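Local coordinates for protein oxidoreductase, Gfo/Idh/MocA family (Vibrio cholerae, PDB 1XEA) that is probably an NAD(P)-dependent oxidoreductase of the Gfo/Idh/MocA family, binding its nucleotide through a Rossmann-fold domain, with its substrate not established, at residues 271-274 with 275-279; 121-124 with 125-128. All coordinates share one frame; numbering follows the deposited sequence.

Contact 1. Residues 271-274 with 275-279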
HETATM    1  N   MSE A 271      14.461 -13.082  21.884  1.00 38.83           N
HETATM    2  CA  MSE A 271      15.850 -12.962  22.277  1.00 38.01           C
HETATM    3  C   MSE A 271      16.003 -13.369  23.744  1.00 37.29           C
HETATM    4  O   MSE A 271      16.834 -14.212  24.073  1.00 36.93           O
HETATM    5  CB  MSE A 271      16.328 -11.527  22.074  1.00 38.34           C
HETATM    6  CG  MSE A 271      17.792 -11.332  22.406  1.00 42.48           C
HETATM    7 SE   MSE A 271      18.327  -9.490  22.413  1.00 45.92          SE
HETATM    8  CE  MSE A 271      17.027  -8.808  23.696  1.00 41.38           C
ATOM      9  N   VAL A 272      15.192 -12.787  24.622  1.00 36.64           N
ATOM     10  CA  VAL A 272      15.267 -13.109  26.041  1.00 37.21           C
ATOM     11  C   VAL A 272      15.190 -14.614  26.255  1.00 39.64           C
ATOM     12  O   VAL A 272      15.868 -15.169  27.118  1.00 39.62           O
ATOM     13  CB  VAL A 272      14.154 -12.402  26.820  1.00 35.03           C
ATOM     14  CG1 VAL A 272      14.160 -12.850  28.267  1.00 33.35           C
ATOM     15  CG2 VAL A 272      14.358 -10.903  26.734  1.00 33.69           C
ATOM     16  N   GLN A 273      14.365 -15.269  25.455  1.00 43.83           N
ATOM     17  CA  GLN A 273      14.216 -16.711  25.507  1.00 46.71           C
ATOM     18  C   GLN A 273      15.572 -17.377  25.249  1.00 47.43           C
ATOM     19  O   GLN A 273      16.057 -18.143  26.072  1.00 48.11           O
ATOM     20  CB  GLN A 273      13.238 -17.146  24.428  1.00 49.54           C
ATOM     21  CG  GLN A 273      13.352 -18.602  24.083  1.00 53.91           C
ATOM     22  CD  GLN A 273      12.489 -19.439  24.978  1.00 56.50           C
ATOM     23  OE1 GLN A 273      11.362 -19.785  24.610  1.00 58.54           O
ATOM     24  NE2 GLN A 273      12.991 -19.757  26.175  1.00 56.45           N
ATOM     25  N   ASP A 274      16.172 -17.087  24.094  1.00 48.06           N
ATOM     26  CA  ASP A 274      17.468 -17.652  23.716  1.00 48.34           C
ATOM     27  C   ASP A 274      18.471 -17.355  24.819  1.00 48.48           C
ATOM     28  O   ASP A 274      19.215 -18.231  25.228  1.00 47.68           O
ATOM     29  CB  ASP A 274      17.934 -17.043  22.381  1.00 49.96           C
ATOM     30  CG  ASP A 274      19.095 -17.806  21.736  1.00 53.00           C
ATOM     31  OD1 ASP A 274      19.024 -19.057  21.684  1.00 56.47           O
ATOM     32  OD2 ASP A 274      20.062 -17.159  21.249  1.00 51.94           O
ATOM     33  N   TRP A 275      18.476 -16.113  25.296  1.00 49.43           N
ATOM     34  CA  TRP A 275      19.377 -15.685  26.360  1.00 49.85           C
ATOM     35  C   TRP A 275      19.251 -16.561  27.587  1.00 50.53           C
ATOM     36  O   TRP A 275      20.245 -17.063  28.098  1.00 51.36           O
ATOM     37  CB  TRP A 275      19.068 -14.237  26.751  1.00 50.42           C
ATOM     38  CG  TRP A 275      19.468 -13.846  28.157  1.00 49.92           C
ATOM     39  CD1 TRP A 275      18.676 -13.222  29.102  1.00 48.93           C
ATOM     40  CD2 TRP A 275      20.753 -14.013  28.764  1.00 50.48           C
ATOM     41  NE1 TRP A 275      19.395 -12.996  30.247  1.00 48.38           N
ATOM     42  CE2 TRP A 275      20.670 -13.469  30.072  1.00 50.21           C
ATOM     43  CE3 TRP A 275      21.972 -14.570  28.334  1.00 51.10           C
ATOM     44  CZ2 TRP A 275      21.765 -13.463  30.954  1.00 50.03           C
ATOM     45  CZ3 TRP A 275      23.062 -14.562  29.217  1.00 50.04           C
ATOM     46  CH2 TRP A 275      22.945 -14.013  30.510  1.00 50.66           C
ATOM     47  N   LEU A 276      18.028 -16.727  28.075  1.00 50.52           N
ATOM     48  CA  LEU A 276      17.812 -17.531  29.267  1.00 51.82           C
ATOM     49  C   LEU A 276      18.282 -18.969  29.082  1.00 53.69           C
ATOM     50  O   LEU A 276      18.904 -19.528  29.983  1.00 54.90           O
ATOM     51  CB  LEU A 276      16.335 -17.499  29.667  1.00 50.97           C
ATOM     52  CG  LEU A 276      15.752 -16.130  30.048  1.00 51.03           C
ATOM     53  CD1 LEU A 276      14.276 -16.304  30.299  1.00 48.05           C
ATOM     54  CD2 LEU A 276      16.457 -15.544  31.273  1.00 48.15           C
ATOM     55  N   GLN A 277      17.993 -19.565  27.925  1.00 54.30           N
ATOM     56  CA  GLN A 277      18.422 -20.937  27.658  1.00 55.33           C
ATOM     57  C   GLN A 277      19.948 -20.986  27.773  1.00 54.45           C
ATOM     58  O   GLN A 277      20.503 -21.845  28.462  1.00 55.31           O
ATOM     59  CB  GLN A 277      17.982 -21.391  26.255  1.00 57.94           C
ATOM     60  CG  GLN A 277      16.477 -21.282  25.986  1.00 63.33           C
ATOM     61  CD  GLN A 277      16.063 -21.770  24.587  1.00 66.87           C
ATOM     62  OE1 GLN A 277      16.504 -21.236  23.554  1.00 67.61           O
ATOM     63  NE2 GLN A 277      15.202 -22.789  24.555  1.00 67.66           N
ATOM     64  N   VAL A 278      20.619 -20.050  27.108  1.00 52.84           N
ATOM     65  CA  VAL A 278      22.075 -19.973  27.146  1.00 51.62           C
ATOM     66  C   VAL A 278      22.537 -19.863  28.597  1.00 50.95           C
ATOM     67  O   VAL A 278      23.374 -20.634  29.040  1.00 49.80           O
ATOM     68  CB  VAL A 278      22.604 -18.729  26.341  1.00 52.16           C
ATOM     69  CG1 VAL A 278      24.079 -18.464  26.645  1.00 51.57           C
ATOM     70  CG2 VAL A 278      22.430 -18.957  24.845  1.00 49.73           C
ATOM     71  N   ALA A 279      21.980 -18.905  29.329  1.00 50.69           N
ATOM     72  CA  ALA A 279      22.341 -18.687  30.721  1.00 51.43           C
ATOM     73  C   ALA A 279      22.157 -19.936  31.569  1.00 52.25           C
ATOM     74  O   ALA A 279      23.023 -20.287  32.367  1.00 53.07           O
ATOM     75  CB  ALA A 279      21.519 -17.549  31.298  1.00 51.07           C
TER

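Contact 2. Residues 121-124 with 125-128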
ATOM      1  N   PHE A 121      21.294  -8.440  20.417  1.00 43.36           N
ATOM      2  CA  PHE A 121      21.005  -8.053  19.043  1.00 42.43           C
ATOM      3  C   PHE A 121      19.601  -8.542  18.708  1.00 41.70           C
ATOM      4  O   PHE A 121      19.436  -9.586  18.072  1.00 43.53           O
ATOM      5  CB  PHE A 121      21.998  -8.712  18.099  1.00 42.10           C
ATOM      6  CG  PHE A 121      23.362  -8.087  18.102  1.00 41.68           C
ATOM      7  CD1 PHE A 121      24.478  -8.828  18.496  1.00 40.60           C
ATOM      8  CD2 PHE A 121      23.549  -6.795  17.606  1.00 41.49           C
ATOM      9  CE1 PHE A 121      25.761  -8.296  18.388  1.00 39.55           C
ATOM     10  CE2 PHE A 121      24.826  -6.247  17.492  1.00 39.91           C
ATOM     11  CZ  PHE A 121      25.934  -7.000  17.881  1.00 40.40           C
ATOM     12  N   ASN A 122      18.594  -7.778  19.122  1.00 39.24           N
ATOM     13  CA  ASN A 122      17.210  -8.164  18.894  1.00 36.62           C
ATOM     14  C   ASN A 122      16.848  -8.434  17.427  1.00 36.45           C
ATOM     15  O   ASN A 122      16.021  -9.298  17.144  1.00 36.44           O
ATOM     16  CB  ASN A 122      16.261  -7.121  19.500  1.00 35.26           C
ATOM     17  CG  ASN A 122      16.219  -5.832  18.713  1.00 37.36           C
ATOM     18  OD1 ASN A 122      15.143  -5.366  18.353  1.00 37.73           O
ATOM     19  ND2 ASN A 122      17.380  -5.243  18.450  1.00 37.98           N
ATOM     20  N   ARG A 123      17.477  -7.722  16.497  1.00 34.40           N
ATOM     21  CA  ARG A 123      17.187  -7.915  15.086  1.00 32.50           C
ATOM     22  C   ARG A 123      17.609  -9.287  14.558  1.00 33.37           C
ATOM     23  O   ARG A 123      17.606  -9.507  13.348  1.00 33.64           O
ATOM     24  CB  ARG A 123      17.848  -6.812  14.258  1.00 30.67           C
ATOM     25  CG  ARG A 123      16.891  -5.792  13.702  1.00 30.48           C
ATOM     26  CD  ARG A 123      17.476  -4.394  13.766  1.00 32.13           C
ATOM     27  NE  ARG A 123      17.279  -3.794  15.082  1.00 32.18           N
ATOM     28  CZ  ARG A 123      16.489  -2.751  15.315  1.00 31.53           C
ATOM     29  NH1 ARG A 123      15.821  -2.176  14.326  1.00 28.87           N
ATOM     30  NH2 ARG A 123      16.354  -2.291  16.547  1.00 35.72           N
ATOM     31  N   ARG A 124      17.995 -10.207  15.440  1.00 32.58           N
ATOM     32  CA  ARG A 124      18.361 -11.559  14.991  1.00 32.45           C
ATOM     33  C   ARG A 124      17.221 -12.500  15.348  1.00 32.09           C
ATOM     34  O   ARG A 124      17.221 -13.660  14.947  1.00 31.53           O
ATOM     35  CB  ARG A 124      19.611 -12.081  15.697  1.00 35.37           C
ATOM     36  CG  ARG A 124      20.917 -11.451  15.285  1.00 39.78           C
ATOM     37  CD  ARG A 124      22.076 -12.192  15.950  1.00 39.91           C
ATOM     38  NE  ARG A 124      23.307 -11.414  15.853  1.00 42.94           N
ATOM     39  CZ  ARG A 124      24.424 -11.676  16.525  1.00 42.01           C
ATOM     40  NH1 ARG A 124      24.471 -12.711  17.354  1.00 41.73           N
ATOM     41  NH2 ARG A 124      25.483 -10.888  16.375  1.00 40.23           N
ATOM     42  N   HIS A 125      16.264 -11.981  16.116  1.00 31.37           N
ATOM     43  CA  HIS A 125      15.114 -12.745  16.586  1.00 30.04           C
ATOM     44  C   HIS A 125      13.779 -12.154  16.162  1.00 30.93           C
ATOM     45  O   HIS A 125      12.777 -12.299  16.867  1.00 32.35           O
ATOM     46  CB  HIS A 125      15.142 -12.811  18.105  1.00 30.63           C
ATOM     47  CG  HIS A 125      16.435 -13.312  18.648  1.00 34.76           C
ATOM     48  ND1 HIS A 125      16.719 -14.656  18.760  1.00 34.28           N
ATOM     49  CD2 HIS A 125      17.561 -12.654  19.015  1.00 34.77           C
ATOM     50  CE1 HIS A 125      17.966 -14.804  19.168  1.00 33.77           C
ATOM     51  NE2 HIS A 125      18.498 -13.606  19.328  1.00 34.86           N
ATOM     52  N   ILE A 126      13.750 -11.468  15.030  1.00 28.60           N
ATOM     53  CA  ILE A 126      12.498 -10.889  14.579  1.00 27.82           C
ATOM     54  C   ILE A 126      11.579 -12.025  14.154  1.00 28.66           C
ATOM     55  O   ILE A 126      11.804 -12.669  13.118  1.00 30.36           O
ATOM     56  CB  ILE A 126      12.729  -9.926  13.418  1.00 25.87           C
ATOM     57  CG1 ILE A 126      13.739  -8.870  13.851  1.00 24.29           C
ATOM     58  CG2 ILE A 126      11.414  -9.277  13.004  1.00 25.55           C
ATOM     59  CD1 ILE A 126      13.354  -8.123  15.108  1.00 19.46           C
ATOM     60  N   PRO A 127      10.525 -12.286  14.950  1.00 28.97           N
ATOM     61  CA  PRO A 127       9.588 -13.371  14.626  1.00 28.55           C
ATOM     62  C   PRO A 127       9.070 -13.405  13.191  1.00 29.12           C
ATOM     63  O   PRO A 127       9.088 -14.456  12.561  1.00 30.91           O
ATOM     64  CB  PRO A 127       8.477 -13.210  15.667  1.00 26.53           C
ATOM     65  CG  PRO A 127       8.584 -11.763  16.095  1.00 29.13           C
ATOM     66  CD  PRO A 127      10.062 -11.500  16.110  1.00 28.96           C
ATOM     67  N   LEU A 128       8.625 -12.276  12.658  1.00 27.81           N
ATOM     68  CA  LEU A 128       8.126 -12.306  11.300  1.00 29.44           C
ATOM     69  C   LEU A 128       9.226 -12.577  10.278  1.00 30.49           C
ATOM     70  O   LEU A 128       8.984 -13.209   9.248  1.00 32.32           O
ATOM     71  CB  LEU A 128       7.395 -11.005  10.938  1.00 30.06           C
ATOM     72  CG  LEU A 128       6.716 -10.977   9.551  1.00 30.99           C
ATOM     73  CD1 LEU A 128       5.501 -11.875   9.563  1.00 31.88           C
ATOM     74  CD2 LEU A 128       6.316  -9.568   9.186  1.00 31.14           C
TER
HETATM   75  O   HOH W   1      20.913 -11.888  20.107  1.00 38.25           O
HETATM   76  O   HOH W   2      15.311 -11.364  12.853  1.00 35.86           O

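Contact 1. Residues 271-274 with 275-279
Trp275 N donates to Met271 O at 2.8 Å, nearly straight at the hydrogen, the first of four successive i to i+4 hydrogen bonds that tie residues 271-274 to 275-279 over about two and a half turns of the helix spanning 268-281. Leu276 N reaches Val272 O at the same length. Gln277 N bonds Gln273 O, and Val278 N closes the series on Asp274 O at 3.0 Å. This is regular alpha-helical pairing; residue 271 is modelled as selenomethionine.

Apolar contact follows the same spacing. Val272 and Leu276 run side by side, with Val272 CG1 4.0 Å from Leu276 CD1. The valine brings that methyl forward by setting it anti to the backbone N (chi1 174°). Trp275 lays one indole face against Ala279, whose CB sits 3.8 Å above the ring plane toward its rim.

The polar side chains gather on another flank. Gln273 bends at chi2 (88°), which brings its amide close to the chain of Gln277: Gln273 NE2 lies 3.8 Å from Gln277 CG, and the two amide planes are 33° apart. Gln277 extends beyond CG and crosses the side chain of Asp274 at about a right angle; Asp274 OD1 and Gln277 OE1, two acceptors as modelled, are 3.8 Å apart. The carboxylate is instead held by Tyr118, whose hydroxyl is hydrogen-bonded to Asp274 OD2.

Several elements of the nucleotide-binding domain surround this helix. Val272 packs on Val21 and Leu22 of helix 12-22, Trp275 reaches Ala66 and Met68 of strand 66-69 and meets the ring of Phe91, and Met271 and Val278 both touch Tyr118 on strand 117-120.

Contact 2. Residues 121-124 with 125-128
His125 folds back over the short 3-10 turn of residues 122-124, and its backbone N donates to Asn122 O at 2.9 Å. The N-H points well at the oxygen (164°), but the donor stands above the carbonyl plane, 46° out of it. One residue earlier, Arg124 N bonds Phe121 O, so two i to i+3 bonds wind the turn.

The side chains of His125 and Ile126 pack back on the turn. The imidazole lies with one face over the carbonyl carbon of Arg124, His125 CG being 3.5 Å from Arg124 C; with CG beside the backbone N (chi1 -53°), the ring turns back along the chain, and its CD2 comes to 3.7 Å from Phe121 O. Ile126 also turns its longer branch back onto the 3-10 turn: Ile126 CD1 is 3.6 Å from Asn122 O, and CG1 packs on the CA of Arg123. Within the turn, Phe121 CD1 lies over one face of the Arg124 guanidinium, toward its rim.

Two waters complete the polar contacts. Water 1 lies in the plane of the imidazole at its edge, hydrogen-bonded to His125 NE2 at 3.1 Å and weakly to Phe121 N. Water 2 bridges the turn, donating to Arg123 O and accepting from Ile126 N at 2.7 Å. The arginine ends are engaged further off, Arg123 in a salt bridge with Glu224 and Arg124 in another with Asp173.

The arrangement is a 3-10 turn leading to a helix N-terminus, with Ile126 at the N-cap position. It follows strand 117-120, within this chain an outermost strand of the parallel Rossmann sheet, and carries the chain from that sheet into helix 127-132.

Contacts 1 and 2 lie in series along the chain, yet their centres are only about 13 Å apart and their side chains meet. Met271 of 271-274 is the main bridge: its CB is 3.5 Å from His125 CD2, and its SE is 3.7 Å from the backbone N of both Phe121 and Asn122. Asp274 adds a packing contact, OD2 to His125 CE1 at 3.8 Å. Helix 268-281 therefore rests against both strand 117-120 and the turn that leaves it, joining a late part of the chain to the edge of the nucleotide-binding sheet. The arginines of contact 2 reach away from this junction, toward strand 223-230 and helix 160-175.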